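Local coordinates for iron transport multicopper oxidase FET3 (Saccharomyces cerevisiae, PDB 1ZPU), which oxidises ferrous to ferric iron with oxygen, using four bound copper ions, for high-affinity iron uptake, and also oxidises cuprous ions, at residues S200-E214 with D226-V240. Residues are numbered along the deposited sequence; the frame is centred on the assembly and turned at random.
Sequences SQYFWIEDHEMTVVE and DMLYITVAQRYTVLV
Tyr229 turns the edge of its ring onto a face of Tyr202, a T-shaped pair with planes at 67° and Tyr229 CD1 3.5 Å from Tyr202 CE2. With CG anti to the backbone N (chi1 -178°), the Tyr229 ring reaches across to strand 201-205, and its OH accepts a hydrogen bond from Ser200 OG at 2.8 Å; the same OH is bonded to Asp257. A phenylalanine here would keep the ring but is likely to leave Ser200 OG and the Asp257 carboxylate without their shared hydroxyl partner. Beside Tyr202, Met227 extends along Trp204 and lays CE over the face of its six-membered ring, 3.9 Å from Trp204 CE3, while SD approaches both aromatic rings obliquely in Met-aromatic contacts. These two pairings belong to the second plastocyanin-like domain, a cupredoxin beta-sandwich: antiparallel strands 201-205 and 228-230 lie in one sheet, 210-214 and 235-240 in the other. Met210 links the sheets. Its CB packs 3.6 Å from Val238 CG1, and CG lies 4.1 Å from Val240 CG2. SD comes in plane to the edge of the Phe203 ring. A bend at the end of the chain (chi3 -61°) then takes CE to the opposite sheet, 3.7 Å from Leu228 CG. Val212 bridges the same interior, its CG2 meeting both Val238 CG2 and Leu228 CD2. Farther along, a classic beta bulge sets Val213 and Glu214 against Thr237, whose O accepts from Val213 N at 2.9 Å and, less straight, from Glu214 N at 3.3 Å. Arg235, next along the strand past Tyr236, is salt-bridged to Asp437 and has its side chain close to that of His62, a ligand of the type 3 copper site.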
loop_
_atom_site.group_PDB
_atom_site.type_symbol
_atom_site.label_atom_id
_atom_site.label_comp_id
_atom_site.label_asym_id
_atom_site.label_seq_id
_atom_site.Cartn_x
_atom_site.Cartn_y
_atom_site.Cartn_z
ATOM N N SER A 200 1.216 2.186 11.672
ATOM C CA SER A 200 0.533 3.485 11.471
ATOM C C SER A 200 1.211 4.598 12.275
ATOM O O SER A 200 1.798 4.351 13.328
ATOM C CB SER A 200 -0.911 3.419 11.960
ATOM O OG SER A 200 -1.696 2.451 11.294
ATOM N N GLN A 201 1.111 5.834 11.818
ATOM C CA GLN A 201 1.725 6.920 12.568
ATOM C C GLN A 201 0.774 8.065 12.785
ATOM O O GLN A 201 -0.050 8.375 11.915
ATOM C CB GLN A 201 2.945 7.446 11.843
ATOM C CG GLN A 201 4.064 6.430 11.675
ATOM C CD GLN A 201 5.342 7.088 11.231
ATOM O OE1 GLN A 201 5.584 8.262 11.540
ATOM N NE2 GLN A 201 6.162 6.361 10.499
ATOM N N TYR A 202 0.881 8.707 13.942
ATOM C CA TYR A 202 0.222 9.987 14.125
ATOM C C TYR A 202 1.207 11.048 13.698
ATOM O O TYR A 202 2.418 10.921 13.932
ATOM C CB TYR A 202 -0.181 10.227 15.570
ATOM C CG TYR A 202 -1.066 9.180 16.159
ATOM C CD1 TYR A 202 -0.511 8.064 16.777
ATOM C CD2 TYR A 202 -2.461 9.306 16.126
ATOM C CE1 TYR A 202 -1.308 7.093 17.339
ATOM C CE2 TYR A 202 -3.281 8.336 16.690
ATOM C CZ TYR A 202 -2.692 7.227 17.297
ATOM O OH TYR A 202 -3.453 6.224 17.866
ATOM N N PHE A 203 0.699 12.091 13.061
ATOM C CA PHE A 203 1.546 13.156 12.588
ATOM C C PHE A 203 0.949 14.503 12.925
ATOM O O PHE A 203 -0.250 14.720 12.716
ATOM C CB PHE A 203 1.722 13.056 11.081
ATOM C CG PHE A 203 2.581 14.133 10.510
ATOM C CD1 PHE A 203 3.959 13.963 10.434
ATOM C CD2 PHE A 203 2.016 15.326 10.055
ATOM C CE1 PHE A 203 4.761 14.955 9.904
ATOM C CE2 PHE A 203 2.800 16.326 9.533
ATOM C CZ PHE A 203 4.179 16.150 9.462
ATOM N N TRP A 204 1.790 15.410 13.425
ATOM C CA TRP A 204 1.372 16.787 13.677
ATOM C C TRP A 204 2.536 17.765 13.778
ATOM O O TRP A 204 3.683 17.363 14.003
ATOM C CB TRP A 204 0.494 16.881 14.926
ATOM C CG TRP A 204 1.191 16.693 16.248
ATOM C CD1 TRP A 204 1.631 17.674 17.079
ATOM C CD2 TRP A 204 1.486 15.447 16.908
ATOM N NE1 TRP A 204 2.182 17.128 18.220
ATOM C CE2 TRP A 204 2.105 15.763 18.141
ATOM C CE3 TRP A 204 1.289 14.097 16.576
ATOM C CZ2 TRP A 204 2.524 14.784 19.045
ATOM C CZ3 TRP A 204 1.712 13.119 17.472
ATOM C CH2 TRP A 204 2.325 13.471 18.695
ATOM N N ILE A 205 2.213 19.050 13.623
ATOM C CA ILE A 205 3.187 20.126 13.676
ATOM C C ILE A 205 2.793 21.053 14.824
ATOM O O ILE A 205 1.689 21.588 14.835
ATOM C CB ILE A 205 3.209 20.904 12.345
ATOM C CG1 ILE A 205 3.475 19.950 11.182
ATOM C CG2 ILE A 205 4.241 22.007 12.371
ATOM C CD1 ILE A 205 3.255 20.569 9.816
ATOM N N GLU A 206 3.693 21.222 15.789
ATOM C CA GLU A 206 3.484 22.126 16.913
ATOM C C GLU A 206 2.998 23.483 16.432
ATOM O O GLU A 206 3.609 24.076 15.536
ATOM C CB GLU A 206 4.776 22.277 17.711
ATOM C CG GLU A 206 4.681 23.220 18.877
ATOM C CD GLU A 206 6.027 23.508 19.515
ATOM O OE1 GLU A 206 6.072 24.372 20.418
ATOM O OE2 GLU A 206 7.038 22.893 19.116
ATOM N N ASP A 207 1.876 23.932 17.013
ATOM C CA ASP A 207 1.268 25.246 16.748
ATOM C C ASP A 207 0.951 25.578 15.291
ATOM O O ASP A 207 0.834 26.752 14.944
ATOM C CB ASP A 207 2.123 26.365 17.340
ATOM C CG ASP A 207 1.949 26.484 18.821
ATOM O OD1 ASP A 207 2.926 26.216 19.573
ATOM O OD2 ASP A 207 0.815 26.825 19.226
ATOM N N HIS A 208 0.818 24.562 14.443
ATOM C CA HIS A 208 0.426 24.779 13.057
ATOM C C HIS A 208 -0.724 23.863 12.685
ATOM O O HIS A 208 -0.625 22.647 12.802
ATOM C CB HIS A 208 1.583 24.499 12.096
ATOM C CG HIS A 208 2.677 25.522 12.118
ATOM N ND1 HIS A 208 3.531 25.682 13.187
ATOM C CD2 HIS A 208 3.095 26.394 11.171
ATOM C CE1 HIS A 208 4.404 26.632 12.912
ATOM N NE2 HIS A 208 4.157 27.085 11.697
ATOM N N GLU A 209 -1.813 24.446 12.212
ATOM C CA GLU A 209 -2.917 23.660 11.679
ATOM C C GLU A 209 -2.574 23.115 10.302
ATOM O O GLU A 209 -1.712 23.658 9.605
ATOM C CB GLU A 209 -4.186 24.509 11.608
ATOM C CG GLU A 209 -4.995 24.461 12.889
ATOM C CD GLU A 209 -6.089 25.508 12.958
ATOM O OE1 GLU A 209 -6.324 26.216 11.948
ATOM O OE2 GLU A 209 -6.716 25.617 14.035
ATOM N N MET A 210 -3.259 22.039 9.921
ATOM C CA MET A 210 -3.077 21.414 8.610
ATOM C C MET A 210 -4.389 21.338 7.861
ATOM O O MET A 210 -5.400 20.883 8.407
ATOM C CB MET A 210 -2.501 20.020 8.759
ATOM C CG MET A 210 -1.142 20.014 9.363
ATOM S SD MET A 210 -0.479 18.369 9.524
ATOM C CE MET A 210 -1.649 17.573 10.617
ATOM N N THR A 211 -4.374 21.797 6.612
ATOM C CA THR A 211 -5.574 21.777 5.779
ATOM C C THR A 211 -5.474 20.665 4.757
ATOM O O THR A 211 -4.708 20.752 3.798
ATOM C CB THR A 211 -5.790 23.096 5.058
ATOM O OG1 THR A 211 -5.621 24.172 5.992
ATOM C CG2 THR A 211 -7.194 23.140 4.467
ATOM N N VAL A 212 -6.248 19.609 4.969
ATOM C CA VAL A 212 -6.173 18.439 4.104
ATOM C C VAL A 212 -6.822 18.777 2.774
ATOM O O VAL A 212 -7.963 19.232 2.734
ATOM C CB VAL A 212 -6.768 17.164 4.778
ATOM C CG1 VAL A 212 -6.773 16.000 3.837
ATOM C CG2 VAL A 212 -5.955 16.803 5.990
ATOM N N VAL A 213 -6.067 18.594 1.692
ATOM C CA VAL A 213 -6.555 18.904 0.343
ATOM C C VAL A 213 -6.517 17.726 -0.630
ATOM O O VAL A 213 -7.026 17.834 -1.739
ATOM C CB VAL A 213 -5.845 20.116 -0.293
ATOM C CG1 VAL A 213 -6.086 21.346 0.532
ATOM C CG2 VAL A 213 -4.368 19.857 -0.477
ATOM N N GLU A 214 -5.936 16.606 -0.208
ATOM C CA GLU A 214 -5.907 15.408 -1.032
ATOM C C GLU A 214 -5.636 14.178 -0.171
ATOM O O GLU A 214 -4.808 14.215 0.751
ATOM C CB GLU A 214 -4.833 15.542 -2.121
ATOM C CG GLU A 214 -4.806 14.395 -3.134
ATOM C CD GLU A 214 -3.380 13.926 -3.486
ATOM O OE1 GLU A 214 -2.686 14.666 -4.229
ATOM O OE2 GLU A 214 -2.964 12.821 -3.028
ATOM N N ASP A 226 -5.552 19.324 13.569
ATOM C CA ASP A 226 -4.313 19.449 14.293
ATOM C C ASP A 226 -3.497 18.184 14.154
ATOM O O ASP A 226 -2.294 18.208 14.372
ATOM C CB ASP A 226 -4.599 19.689 15.764
ATOM C CG ASP A 226 -5.351 20.978 16.003
ATOM O OD1 ASP A 226 -6.107 21.048 17.000
ATOM O OD2 ASP A 226 -5.187 21.921 15.188
ATOM N N MET A 227 -4.141 17.078 13.788
ATOM C CA MET A 227 -3.471 15.779 13.803
ATOM C C MET A 227 -3.972 14.794 12.728
ATOM O O MET A 227 -5.173 14.714 12.443
ATOM C CB MET A 227 -3.597 15.161 15.198
ATOM C CG MET A 227 -2.670 13.984 15.426
ATOM S SD MET A 227 -2.767 13.272 17.072
ATOM C CE MET A 227 -2.314 14.670 18.083
ATOM N N LEU A 228 -3.053 14.039 12.133
ATOM C CA LEU A 228 -3.443 12.976 11.191
ATOM C C LEU A 228 -3.085 11.605 11.715
ATOM O O LEU A 228 -2.085 11.453 12.398
ATOM C CB LEU A 228 -2.781 13.157 9.829
ATOM C CG LEU A 228 -3.001 14.451 9.053
ATOM C CD1 LEU A 228 -2.040 14.529 7.880
ATOM C CD2 LEU A 228 -4.448 14.581 8.583
ATOM N N TYR A 229 -3.913 10.615 11.401
ATOM C CA TYR A 229 -3.547 9.214 11.576
ATOM C C TYR A 229 -3.297 8.636 10.173
ATOM O O TYR A 229 -4.222 8.501 9.384
ATOM C CB TYR A 229 -4.656 8.457 12.312
ATOM C CG TYR A 229 -4.367 6.990 12.593
ATOM C CD1 TYR A 229 -3.647 6.592 13.725
ATOM C CD2 TYR A 229 -4.812 6.001 11.720
ATOM C CE1 TYR A 229 -3.370 5.248 13.972
ATOM C CE2 TYR A 229 -4.546 4.660 11.956
ATOM C CZ TYR A 229 -3.833 4.287 13.081
ATOM O OH TYR A 229 -3.596 2.941 13.278
ATOM N N ILE A 230 -2.050 8.326 9.853
ATOM C CA ILE A 230 -1.685 7.835 8.523
ATOM C C ILE A 230 -1.204 6.392 8.612
ATOM O O ILE A 230 -0.170 6.122 9.256
ATOM C CB ILE A 230 -0.529 8.664 7.905
ATOM C CG1 ILE A 230 -0.773 10.158 8.149
ATOM C CG2 ILE A 230 -0.371 8.362 6.445
ATOM C CD1 ILE A 230 0.255 11.063 7.508
ATOM N N THR A 231 -1.939 5.471 7.977
ATOM C CA THR A 231 -1.526 4.067 7.916
ATOM C C THR A 231 -0.468 3.938 6.844
ATOM O O THR A 231 -0.251 4.863 6.072
ATOM C CB THR A 231 -2.696 3.087 7.555
ATOM O OG1 THR A 231 -2.910 3.061 6.133
ATOM C CG2 THR A 231 -3.999 3.434 8.279
ATOM N N VAL A 232 0.187 2.783 6.764
ATOM C CA VAL A 232 1.191 2.601 5.712
ATOM C C VAL A 232 0.482 2.656 4.377
ATOM O O VAL A 232 -0.674 2.252 4.280
ATOM C CB VAL A 232 1.985 1.314 5.852
ATOM C CG1 VAL A 232 2.726 1.320 7.152
ATOM C CG2 VAL A 232 1.097 0.110 5.751
ATOM N N ALA A 233 1.161 3.211 3.376
ATOM C CA ALA A 233 0.674 3.244 2.004
ATOM C C ALA A 233 -0.267 4.399 1.706
ATOM O O ALA A 233 -0.490 4.722 0.554
ATOM C CB ALA A 233 0.021 1.911 1.621
ATOM N N GLN A 234 -0.841 5.021 2.728
ATOM C CA GLN A 234 -1.708 6.155 2.427
ATOM C C GLN A 234 -0.992 7.495 2.353
ATOM O O GLN A 234 0.105 7.643 2.887
ATOM C CB GLN A 234 -3.017 6.197 3.242
ATOM C CG GLN A 234 -2.982 6.061 4.745
ATOM C CD GLN A 234 -4.396 5.772 5.330
ATOM O OE1 GLN A 234 -5.241 5.116 4.688
ATOM N NE2 GLN A 234 -4.651 6.274 6.551
ATOM N N ARG A 235 -1.597 8.441 1.637
ATOM C CA ARG A 235 -1.030 9.760 1.434
ATOM C C ARG A 235 -2.045 10.794 1.871
ATOM O O ARG A 235 -3.201 10.739 1.453
ATOM C CB ARG A 235 -0.711 9.972 -0.047
ATOM C CG ARG A 235 0.402 9.115 -0.578
ATOM C CD ARG A 235 -0.064 7.711 -0.957
ATOM N NE ARG A 235 -0.762 7.701 -2.237
ATOM C CZ ARG A 235 -1.727 6.851 -2.577
ATOM N NH1 ARG A 235 -2.138 5.922 -1.730
ATOM N NH2 ARG A 235 -2.302 6.947 -3.769
ATOM N N TYR A 236 -1.634 11.721 2.731
ATOM C CA TYR A 236 -2.415 12.932 2.959
ATOM C C TYR A 236 -1.587 14.063 2.425
ATOM O O TYR A 236 -0.436 14.212 2.803
ATOM C CB TYR A 236 -2.741 13.179 4.443
ATOM C CG TYR A 236 -3.759 12.244 5.057
ATOM C CD1 TYR A 236 -5.019 12.695 5.460
ATOM C CD2 TYR A 236 -3.454 10.896 5.244
ATOM C CE1 TYR A 236 -5.955 11.797 6.024
ATOM C CE2 TYR A 236 -4.358 10.006 5.800
ATOM C CZ TYR A 236 -5.598 10.448 6.185
ATOM O OH TYR A 236 -6.436 9.507 6.725
ATOM N N THR A 237 -2.163 14.838 1.517
ATOM C CA THR A 237 -1.565 16.096 1.084
ATOM C C THR A 237 -2.268 17.248 1.803
ATOM O O THR A 237 -3.500 17.308 1.882
ATOM C CB THR A 237 -1.648 16.290 -0.436
ATOM O OG1 THR A 237 -1.060 15.164 -1.098
ATOM C CG2 THR A 237 -0.917 17.557 -0.846
ATOM N N VAL A 238 -1.460 18.170 2.303
ATOM C CA VAL A 238 -1.886 19.103 3.322
ATOM C C VAL A 238 -1.296 20.482 3.023
ATOM O O VAL A 238 -0.118 20.607 2.642
ATOM C CB VAL A 238 -1.423 18.542 4.703
ATOM C CG1 VAL A 238 -0.851 19.601 5.602
ATOM C CG2 VAL A 238 -2.544 17.760 5.378
ATOM N N LEU A 239 -2.129 21.511 3.154
ATOM C CA LEU A 239 -1.669 22.887 3.100
ATOM C C LEU A 239 -1.250 23.320 4.502
ATOM O O LEU A 239 -1.949 23.029 5.473
ATOM C CB LEU A 239 -2.795 23.805 2.596
ATOM C CG LEU A 239 -3.246 23.810 1.131
ATOM C CD1 LEU A 239 -4.587 24.491 1.006
ATOM C CD2 LEU A 239 -2.238 24.499 0.239
ATOM N N VAL A 240 -0.113 24.008 4.595
ATOM C CA VAL A 240 0.384 24.551 5.856
ATOM C C VAL A 240 0.815 25.985 5.613
ATOM O O VAL A 240 1.640 26.243 4.732
ATOM C CB VAL A 240 1.579 23.731 6.402
ATOM C CG1 VAL A 240 2.243 24.441 7.561
ATOM C CG2 VAL A 240 1.120 22.347 6.842
#